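Long-range contact in exocyst complex component EXO70 (PDB 2B1E), which forms part of the exocyst, the complex that tethers secretory vesicles to sites of exocytosis, and plays a role in exocyst assembly: residues A[522-527]-A[555-560]. Sequence-based numbering, arbitrary orientation.
Sequences IISLVM and LTTVLN
Leu559 is the knob of a knobs-into-holes contact between the last two, antiparallel helices of the Exo70 rod, 512-537 and 552-563. The segment axes approach to 10.9 Å, with N-to-C directions 159° apart. The hole is formed by Ile522, Ile523, Val526 and Met527. Leu559 CD1 lies 4.0 Å from Val526 CG1, and Leu559 CD2 lies 4.2 Å from Ile522 CG2. Beyond the knob, Phe497 of helix 483-504 touches Leu559, while Trp460 of helix 440-473 touches Ile522 and Val526. The pair thus joins a larger helical bundle.

Met527 starts with CG beside its backbone N (chi1 -68°), then bends at chi2 and chi3. The bends set Met527 SD against two leucine methyls, 3.9 Å from both Leu555 CD2 and Leu559 CD1. With an alanine here, the sulfur and its methyl are gone, which would probably open a gap beside both leucine methyls and Thr556. The Met527 side chain runs past those of Leu555 and Leu559 in the opposite direction, and crosses Thr556 nearly at a right angle. Met527 CE ends 3.4 Å from Thr556 OG1, whose hydrogen bond goes to Pro552 O in its own helix. At the other end, Ile523 crosses Asn560 about perpendicularly, with CD1 3.7 Å from the amide OD1.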
loop_
_atom_site.group_PDB
_atom_site.type_symbol
_atom_site.label_atom_id
_atom_site.label_comp_id
_atom_site.label_asym_id
_atom_site.label_seq_id
_atom_site.Cartn_x
_atom_site.Cartn_y
_atom_site.Cartn_z
ATOM N N ILE A 522 -12.746 -10.631 -41.349
ATOM C CA ILE A 522 -12.797 -11.799 -42.217
ATOM C C ILE A 522 -13.364 -11.416 -43.581
ATOM O O ILE A 522 -12.798 -11.766 -44.612
ATOM C CB ILE A 522 -13.648 -12.930 -41.604
ATOM C CG1 ILE A 522 -12.977 -13.430 -40.321
ATOM C CG2 ILE A 522 -13.817 -14.064 -42.605
ATOM C CD1 ILE A 522 -13.662 -14.625 -39.688
ATOM N N ILE A 523 -14.478 -10.691 -43.590
ATOM C CA ILE A 523 -15.079 -10.277 -44.851
ATOM C C ILE A 523 -14.132 -9.347 -45.632
ATOM O O ILE A 523 -13.971 -9.505 -46.840
ATOM C CB ILE A 523 -16.454 -9.582 -44.609
ATOM C CG1 ILE A 523 -17.457 -10.620 -44.082
ATOM C CG2 ILE A 523 -16.968 -8.937 -45.905
ATOM C CD1 ILE A 523 -18.833 -10.055 -43.726
ATOM N N SER A 524 -13.490 -8.404 -44.941
ATOM C CA SER A 524 -12.555 -7.479 -45.589
ATOM C C SER A 524 -11.396 -8.192 -46.275
ATOM O O SER A 524 -10.852 -7.713 -47.272
ATOM C CB SER A 524 -11.963 -6.495 -44.566
ATOM O OG SER A 524 -12.813 -5.382 -44.366
ATOM N N LEU A 525 -11.013 -9.337 -45.728
ATOM C CA LEU A 525 -9.900 -10.102 -46.259
ATOM C C LEU A 525 -10.300 -11.021 -47.411
ATOM O O LEU A 525 -9.647 -11.063 -48.451
ATOM C CB LEU A 525 -9.291 -10.915 -45.117
ATOM C CG LEU A 525 -7.956 -11.634 -45.254
ATOM C CD1 LEU A 525 -6.862 -10.661 -45.677
ATOM C CD2 LEU A 525 -7.623 -12.254 -43.902
ATOM N N VAL A 526 -11.389 -11.749 -47.223
ATOM C CA VAL A 526 -11.854 -12.694 -48.220
ATOM C C VAL A 526 -12.625 -12.152 -49.430
ATOM O O VAL A 526 -12.311 -12.501 -50.572
ATOM C CB VAL A 526 -12.733 -13.769 -47.552
ATOM C CG1 VAL A 526 -13.325 -14.687 -48.597
ATOM C CG2 VAL A 526 -11.909 -14.560 -46.559
ATOM N N MET A 527 -13.625 -11.302 -49.198
ATOM C CA MET A 527 -14.441 -10.847 -50.318
ATOM C C MET A 527 -13.791 -10.008 -51.416
ATOM O O MET A 527 -14.012 -10.275 -52.593
ATOM C CB MET A 527 -15.714 -10.172 -49.804
ATOM C CG MET A 527 -16.690 -11.153 -49.114
ATOM S SD MET A 527 -16.983 -12.723 -49.994
ATOM C CE MET A 527 -17.317 -12.121 -51.700
ATOM N N LEU A 555 -20.827 -16.619 -51.883
ATOM C CA LEU A 555 -19.772 -16.675 -50.891
ATOM C C LEU A 555 -20.111 -15.690 -49.785
ATOM O O LEU A 555 -19.962 -15.989 -48.608
ATOM C CB LEU A 555 -18.429 -16.305 -51.518
ATOM C CG LEU A 555 -17.237 -16.831 -50.717
ATOM C CD1 LEU A 555 -17.242 -18.357 -50.788
ATOM C CD2 LEU A 555 -15.936 -16.284 -51.283
ATOM N N THR A 556 -20.567 -14.503 -50.176
ATOM C CA THR A 556 -20.938 -13.475 -49.213
ATOM C C THR A 556 -21.978 -14.005 -48.224
ATOM O O THR A 556 -21.871 -13.783 -47.026
ATOM C CB THR A 556 -21.529 -12.212 -49.919
ATOM O OG1 THR A 556 -20.507 -11.568 -50.689
ATOM C CG2 THR A 556 -22.054 -11.225 -48.894
ATOM N N THR A 557 -22.984 -14.703 -48.732
ATOM C CA THR A 557 -24.045 -15.236 -47.882
ATOM C C THR A 557 -23.503 -16.199 -46.834
ATOM O O THR A 557 -23.902 -16.147 -45.666
ATOM C CB THR A 557 -25.129 -15.935 -48.739
ATOM O OG1 THR A 557 -25.648 -14.995 -49.685
ATOM C CG2 THR A 557 -26.280 -16.443 -47.869
ATOM N N VAL A 558 -22.588 -17.073 -47.247
ATOM C CA VAL A 558 -21.990 -18.030 -46.326
ATOM C C VAL A 558 -21.285 -17.280 -45.209
ATOM O O VAL A 558 -21.498 -17.549 -44.029
ATOM C CB VAL A 558 -20.964 -18.924 -47.041
ATOM C CG1 VAL A 558 -20.213 -19.767 -46.031
ATOM C CG2 VAL A 558 -21.675 -19.797 -48.045
ATOM N N LEU A 559 -20.438 -16.330 -45.586
ATOM C CA LEU A 559 -19.711 -15.557 -44.600
ATOM C C LEU A 559 -20.614 -14.771 -43.666
ATOM O O LEU A 559 -20.350 -14.707 -42.472
ATOM C CB LEU A 559 -18.734 -14.600 -45.280
ATOM C CG LEU A 559 -17.459 -15.235 -45.837
ATOM C CD1 LEU A 559 -16.541 -14.121 -46.331
ATOM C CD2 LEU A 559 -16.766 -16.058 -44.749
ATOM N N ASN A 560 -21.663 -14.150 -44.201
ATOM C CA ASN A 560 -22.565 -13.374 -43.355
ATOM C C ASN A 560 -23.229 -14.272 -42.315
ATOM O O ASN A 560 -23.415 -13.873 -41.168
ATOM C CB ASN A 560 -23.654 -12.680 -44.189
ATOM C CG ASN A 560 -23.140 -11.461 -44.941
ATOM O OD1 ASN A 560 -22.383 -10.646 -44.402
ATOM N ND2 ASN A 560 -23.574 -11.315 -46.189
#